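Local coordinates for DNA replication regulator protein HobA (Helicobacter pylori, PDB 2UVP) that is required for initiation of DNA replication, increasing the binding of the initiator DnaA to the oriC region, at residues A[116-121]-A[131-136]; A[121-126]-A[142-147]. One frame throughout, in Å; residues are numbered along the deposited sequence.

Interaction 1 (A[116-121]-A[131-136]); sequences PMFWHV and TILLSK
Phe118, on the central strand 116-121, meets Ile132 and Leu133 from the last turn of the helix that follows it in the chain. The tight part of the contact is the Phe118 ring. The methyl CG2 of Ile132 lies over one face, offset toward the rim, in a CH-pi contact 3.6 Å from the ring centroid and 21° off the normal. Its closest ring atom is CZ of Phe118, 3.4 Å from Ile132 CG2, and the two side chains cross at about a right angle. Phe118 CG is anti to its own carbonyl carbon (chi1 -66°), which places it beside the backbone N. CD2 of Leu133 lies 3.7 Å from Phe118 CB, beside the root of the ring. The other branch of Leu133, CD1, meets His120, crossing it at about a right angle, 4.0 Å from His120 CG. Leu133 thus spans two residues that point to the same side of the sheet, and no hydrogen bond links the two segments.

Packing is looser toward the helix end, where Ser135 OG stays 4.4 Å from CE2 of Phe118. That hydroxyl turns back instead, donating to Ile132 O at 2.6 Å in the carbonyl plane; the same oxygen takes the Ser135 backbone N-H, so two bonds grip it. The solvent side begins beyond Ser135.

The arrangement is the helix-on-sheet packing of a beta-alpha-beta unit. His120 ND1 is hydrogen-bonded to Ser59 OG of strand 55-60, and its NE2 to Lys123 O, while Phe91 meets the Phe118 ring. Helix 102-112 packs beside Ile132 and Ser135. Trp119, on the other face of the sheet, packs edge-to-face with Phe172 of helix 161-180 and touches Ile71 of helix 65-75.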
loop_
_atom_site.group_PDB
_atom_site.type_symbol
_atom_site.label_atom_id
_atom_site.label_comp_id
_atom_site.label_asym_id
_atom_site.label_seq_id
_atom_site.Cartn_x
_atom_site.Cartn_y
_atom_site.Cartn_z
ATOM N N PRO A 116 1.398 -13.364 -20.300
ATOM C CA PRO A 116 0.716 -12.174 -19.781
ATOM C C PRO A 116 -0.141 -11.466 -20.829
ATOM O O PRO A 116 0.127 -11.569 -22.020
ATOM C CB PRO A 116 1.876 -11.268 -19.382
ATOM C CG PRO A 116 2.921 -11.577 -20.461
ATOM C CD PRO A 116 2.798 -13.065 -20.676
ATOM N N MET A 117 -1.156 -10.746 -20.356
ATOM C CA MET A 117 -1.924 -9.825 -21.186
ATOM C C MET A 117 -2.072 -8.564 -20.352
ATOM O O MET A 117 -2.369 -8.658 -19.153
ATOM C CB MET A 117 -3.301 -10.409 -21.544
ATOM C CG MET A 117 -4.251 -9.375 -22.145
ATOM S SD MET A 117 -5.906 -9.995 -22.515
ATOM C CE MET A 117 -5.610 -10.837 -24.063
ATOM N N PHE A 118 -1.828 -7.406 -20.966
ATOM C CA PHE A 118 -1.936 -6.130 -20.267
ATOM C C PHE A 118 -3.354 -5.621 -20.344
ATOM O O PHE A 118 -3.907 -5.499 -21.438
ATOM C CB PHE A 118 -1.018 -5.078 -20.871
ATOM C CG PHE A 118 0.434 -5.386 -20.713
ATOM C CD1 PHE A 118 1.046 -5.314 -19.466
ATOM C CD2 PHE A 118 1.193 -5.729 -21.820
ATOM C CE1 PHE A 118 2.414 -5.594 -19.320
ATOM C CE2 PHE A 118 2.562 -6.018 -21.689
ATOM C CZ PHE A 118 3.171 -5.950 -20.443
ATOM N N TRP A 119 -3.940 -5.314 -19.198
ATOM C CA TRP A 119 -5.275 -4.697 -19.182
ATOM C C TRP A 119 -5.084 -3.325 -18.602
ATOM O O TRP A 119 -4.751 -3.182 -17.417
ATOM C CB TRP A 119 -6.206 -5.508 -18.301
ATOM C CG TRP A 119 -7.612 -4.999 -18.145
ATOM C CD1 TRP A 119 -8.157 -3.820 -18.624
ATOM C CD2 TRP A 119 -8.652 -5.662 -17.433
ATOM N NE1 TRP A 119 -9.483 -3.732 -18.244
ATOM C CE2 TRP A 119 -9.805 -4.843 -17.504
ATOM C CE3 TRP A 119 -8.715 -6.865 -16.721
ATOM C CZ2 TRP A 119 -11.020 -5.215 -16.925
ATOM C CZ3 TRP A 119 -9.910 -7.241 -16.147
ATOM C CH2 TRP A 119 -11.061 -6.409 -16.252
ATOM N N HIS A 120 -5.244 -2.293 -19.431
ATOM C CA HIS A 120 -4.961 -0.945 -18.936
ATOM C C HIS A 120 -6.207 -0.096 -19.050
ATOM O O HIS A 120 -6.906 -0.171 -20.062
ATOM C CB HIS A 120 -3.800 -0.280 -19.687
ATOM C CG HIS A 120 -3.554 1.126 -19.250
ATOM N ND1 HIS A 120 -2.907 1.435 -18.070
ATOM C CD2 HIS A 120 -3.962 2.310 -19.778
ATOM C CE1 HIS A 120 -2.873 2.748 -17.926
ATOM N NE2 HIS A 120 -3.545 3.294 -18.925
ATOM N N VAL A 121 -6.453 0.720 -18.029
ATOM C CA VAL A 121 -7.596 1.636 -18.025
ATOM C C VAL A 121 -7.169 3.081 -17.876
ATOM O O VAL A 121 -6.563 3.468 -16.871
ATOM C CB VAL A 121 -8.583 1.301 -16.885
ATOM C CG1 VAL A 121 -9.810 2.215 -16.975
ATOM C CG2 VAL A 121 -8.968 -0.177 -16.966
ATOM N N THR A 131 5.144 2.431 -24.612
ATOM C CA THR A 131 5.984 1.475 -25.327
ATOM C C THR A 131 5.592 0.026 -25.028
ATOM O O THR A 131 5.581 -0.816 -25.916
ATOM C CB THR A 131 7.482 1.731 -25.005
ATOM O OG1 THR A 131 7.821 3.074 -25.388
ATOM C CG2 THR A 131 8.379 0.767 -25.751
ATOM N N ILE A 132 5.254 -0.260 -23.774
ATOM C CA ILE A 132 4.881 -1.608 -23.375
ATOM C C ILE A 132 3.548 -2.004 -24.024
ATOM O O ILE A 132 3.398 -3.106 -24.572
ATOM C CB ILE A 132 4.855 -1.717 -21.823
ATOM C CG1 ILE A 132 6.244 -2.124 -21.328
ATOM C CG2 ILE A 132 3.806 -2.707 -21.345
ATOM C CD1 ILE A 132 6.443 -1.967 -19.850
ATOM N N LEU A 133 2.599 -1.075 -23.996
ATOM C CA LEU A 133 1.277 -1.344 -24.536
ATOM C C LEU A 133 1.326 -1.464 -26.059
ATOM O O LEU A 133 0.518 -2.171 -26.648
ATOM C CB LEU A 133 0.287 -0.276 -24.067
ATOM C CG LEU A 133 0.083 -0.232 -22.542
ATOM C CD1 LEU A 133 -0.903 0.849 -22.179
ATOM C CD2 LEU A 133 -0.352 -1.577 -21.972
ATOM N N LEU A 134 2.297 -0.784 -26.668
ATOM C CA LEU A 134 2.578 -0.875 -28.113
ATOM C C LEU A 134 3.220 -2.204 -28.538
ATOM O O LEU A 134 3.294 -2.512 -29.739
ATOM C CB LEU A 134 3.496 0.281 -28.518
ATOM C CG LEU A 134 3.038 1.433 -29.428
ATOM C CD1 LEU A 134 1.523 1.592 -29.549
ATOM C CD2 LEU A 134 3.680 2.740 -28.993
ATOM N N SER A 135 3.679 -2.982 -27.556
ATOM C CA SER A 135 4.435 -4.208 -27.810
ATOM C C SER A 135 3.595 -5.357 -28.385
ATOM O O SER A 135 2.398 -5.202 -28.631
ATOM C CB SER A 135 5.170 -4.654 -26.540
ATOM O OG SER A 135 4.289 -5.283 -25.623
ATOM N N LYS A 136 4.248 -6.497 -28.603
ATOM C CA LYS A 136 3.635 -7.703 -29.157
ATOM C C LYS A 136 2.692 -8.363 -28.154
ATOM O O LYS A 136 1.805 -9.127 -28.541
ATOM C CB LYS A 136 4.712 -8.738 -29.555
ATOM C CG LYS A 136 6.128 -8.176 -29.773
ATOM C CD LYS A 136 6.906 -8.060 -28.444
ATOM C CE LYS A 136 7.877 -6.879 -28.454
ATOM N NZ LYS A 136 7.218 -5.596 -28.836
#

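Interaction 2 (A[121-126]-A[142-147])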
loop_
_atom_site.group_PDB
_atom_site.type_symbol
_atom_site.label_atom_id
_atom_site.label_comp_id
_atom_site.label_asym_id
_atom_site.label_seq_id
_atom_site.Cartn_x
_atom_site.Cartn_y
_atom_site.Cartn_z
ATOM N N VAL A 121 -6.453 0.720 -18.029
ATOM C CA VAL A 121 -7.596 1.636 -18.025
ATOM C C VAL A 121 -7.169 3.081 -17.876
ATOM O O VAL A 121 -6.563 3.468 -16.871
ATOM C CB VAL A 121 -8.583 1.301 -16.885
ATOM C CG1 VAL A 121 -9.810 2.215 -16.975
ATOM C CG2 VAL A 121 -8.968 -0.177 -16.966
ATOM N N GLY A 122 -7.508 3.893 -18.878
ATOM C CA GLY A 122 -7.404 5.327 -18.755
ATOM C C GLY A 122 -6.225 5.892 -19.524
ATOM O O GLY A 122 -5.751 5.287 -20.504
ATOM N N LYS A 123 -5.769 7.046 -19.065
ATOM C CA LYS A 123 -4.632 7.750 -19.683
ATOM C C LYS A 123 -3.369 6.923 -19.573
ATOM O O LYS A 123 -3.176 6.196 -18.576
ATOM C CB LYS A 123 -4.404 9.083 -18.988
ATOM C CG LYS A 123 -5.542 10.067 -19.155
ATOM C CD LYS A 123 -5.182 11.448 -18.605
ATOM C CE LYS A 123 -5.006 11.429 -17.091
ATOM N NZ LYS A 123 -4.994 12.803 -16.483
ATOM N N ILE A 124 -2.507 7.066 -20.579
ATOM C CA ILE A 124 -1.178 6.456 -20.554
ATOM C C ILE A 124 -0.205 7.568 -20.134
ATOM O O ILE A 124 0.159 8.436 -20.942
ATOM C CB ILE A 124 -0.813 5.825 -21.913
ATOM C CG1 ILE A 124 -1.848 4.751 -22.280
ATOM C CG2 ILE A 124 0.608 5.240 -21.854
ATOM C CD1 ILE A 124 -1.792 4.218 -23.705
ATOM N N GLU A 125 0.184 7.549 -18.864
ATOM C CA GLU A 125 0.807 8.718 -18.243
ATOM C C GLU A 125 2.329 8.815 -18.402
ATOM O O GLU A 125 2.927 9.817 -18.010
ATOM C CB GLU A 125 0.320 8.900 -16.791
ATOM C CG GLU A 125 -1.191 9.305 -16.757
ATOM C CD GLU A 125 -1.807 9.367 -15.372
ATOM O OE1 GLU A 125 -1.738 8.359 -14.639
ATOM O OE2 GLU A 125 -2.400 10.416 -15.027
ATOM N N ASN A 126 2.948 7.798 -18.992
ATOM C CA ASN A 126 4.349 7.938 -19.393
ATOM C C ASN A 126 4.722 7.110 -20.615
ATOM O O ASN A 126 4.015 6.165 -20.996
ATOM C CB ASN A 126 5.312 7.704 -18.211
ATOM C CG ASN A 126 5.541 6.230 -17.908
ATOM O OD1 ASN A 126 4.664 5.395 -18.115
ATOM N ND2 ASN A 126 6.731 5.910 -17.407
ATOM N N TRP A 142 -8.612 -0.092 -22.380
ATOM C CA TRP A 142 -9.765 0.761 -22.212
ATOM C C TRP A 142 -9.222 2.157 -22.177
ATOM O O TRP A 142 -8.725 2.617 -21.143
ATOM C CB TRP A 142 -10.465 0.432 -20.894
ATOM C CG TRP A 142 -11.019 -0.948 -20.756
ATOM C CD1 TRP A 142 -10.693 -2.080 -21.464
ATOM C CD2 TRP A 142 -11.979 -1.348 -19.776
ATOM N NE1 TRP A 142 -11.427 -3.155 -20.988
ATOM C CE2 TRP A 142 -12.228 -2.723 -19.961
ATOM C CE3 TRP A 142 -12.690 -0.653 -18.779
ATOM C CZ2 TRP A 142 -13.156 -3.436 -19.167
ATOM C CZ3 TRP A 142 -13.606 -1.366 -17.982
ATOM C CH2 TRP A 142 -13.830 -2.739 -18.187
ATOM N N LEU A 143 -9.276 2.835 -23.327
ATOM C CA LEU A 143 -8.523 4.074 -23.507
ATOM C C LEU A 143 -9.409 5.233 -23.889
ATOM O O LEU A 143 -10.547 5.025 -24.326
ATOM C CB LEU A 143 -7.455 3.898 -24.613
ATOM C CG LEU A 143 -6.485 2.720 -24.442
ATOM C CD1 LEU A 143 -5.621 2.551 -25.709
ATOM C CD2 LEU A 143 -5.626 2.899 -23.198
ATOM N N PHE A 144 -8.875 6.442 -23.725
ATOM C CA PHE A 144 -9.564 7.652 -24.174
ATOM C C PHE A 144 -9.280 8.000 -25.646
ATOM O O PHE A 144 -9.943 8.871 -26.232
ATOM C CB PHE A 144 -9.210 8.801 -23.250
ATOM C CG PHE A 144 -9.584 8.547 -21.815
ATOM C CD1 PHE A 144 -10.868 8.131 -21.485
ATOM C CD2 PHE A 144 -8.667 8.757 -20.801
ATOM C CE1 PHE A 144 -11.224 7.901 -20.148
ATOM C CE2 PHE A 144 -9.006 8.547 -19.462
ATOM C CZ PHE A 144 -10.298 8.115 -19.142
ATOM N N GLU A 145 -8.289 7.333 -26.228
ATOM C CA GLU A 145 -8.070 7.367 -27.684
ATOM C C GLU A 145 -7.354 6.108 -28.129
ATOM O O GLU A 145 -6.574 5.537 -27.366
ATOM C CB GLU A 145 -7.293 8.606 -28.118
ATOM C CG GLU A 145 -6.011 8.878 -27.356
ATOM C CD GLU A 145 -5.392 10.225 -27.752
ATOM O OE1 GLU A 145 -5.044 10.388 -28.949
ATOM O OE2 GLU A 145 -5.261 11.112 -26.866
ATOM N N GLU A 146 -7.642 5.665 -29.353
ATOM C CA GLU A 146 -7.077 4.422 -29.846
ATOM C C GLU A 146 -5.557 4.549 -29.912
ATOM O O GLU A 146 -5.026 5.567 -30.340
ATOM C CB GLU A 146 -7.644 4.039 -31.217
ATOM C CG GLU A 146 -7.282 2.599 -31.601
ATOM C CD GLU A 146 -7.822 2.162 -32.950
ATOM O OE1 GLU A 146 -9.047 2.234 -33.174
ATOM O OE2 GLU A 146 -7.014 1.713 -33.792
ATOM N N LEU A 147 -4.865 3.512 -29.464
ATOM C CA LEU A 147 -3.416 3.534 -29.461
ATOM C C LEU A 147 -2.871 2.796 -30.670
ATOM O O LEU A 147 -1.958 3.268 -31.335
ATOM C CB LEU A 147 -2.891 2.901 -28.159
ATOM C CG LEU A 147 -1.398 2.602 -28.018
ATOM C CD1 LEU A 147 -0.605 3.888 -27.787
ATOM C CD2 LEU A 147 -1.160 1.609 -26.893
HETATM O O HOH W 1 -6.026 6.703 -22.882
#
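Gly122 and Trp142 make the direct hydrogen bond of this contact, where two parallel strands of the sheet come to their C-terminal ends. The N-H of Gly122 donates to Trp142 O over 2.9 Å, almost straight at 169° and nearly in line with the carbonyl bond. The same oxygen receives a CA-H...O contact from Val121, whose CA is 3.5 Å away. Just beyond, a water donates to Gly122 O and accepts from Phe144 N, bridging the strand ends as they part. At the backbone angles of Gly122 (phi 105°, psi -155°) a CB would press on the carbonyl O of Val121, which accounts for the glycine here.

Apolar contacts flank this backbone seam. Val121 and Trp142 project side by side from the same face of the sheet, with CG2 of the valine 4.2 Å from CE3 of the indole. Beyond them, CE2 of Phe144 packs 3.7 Å from Gly122 CA. Lys123 CG sits at the edge of the Phe144 ring, in its plane, 3.8 Å from CD2. CD1 of Ile124 touches two leucines, 4.1 Å from Leu143 CD2 and 4.2 Å from Leu147 CD2.

Charge plays a marginal part: Lys123 NZ and Glu125 OE2 form a long salt bridge within their own loop, and Asp61 takes the Lys123 N-H. The chemistry therefore implies that the C-terminal ends of two neighbouring strands are held by one direct and one water-bridged backbone link, and the loops beyond them by apolar contacts.

From the N terminus, strand 116-121 runs into the loop 121-126, continues as helix 127-133, and returns as strand 139-143, one beta-alpha-beta unit. Interaction 1 closes the first half by bringing the helix end back onto the strand; interaction 2 closes the longer path, joining the loop after that strand to the end of the next. The segments alternate along the chain, so the two loops cross, and they share Val121. The contacts also touch directly: His120 O lies 2.9 Å from Trp142 N, a probable hydrogen bond, and Leu133 and Leu134 pack on Leu147. Together they tie both strands, the helix and their connecting loops into one unit.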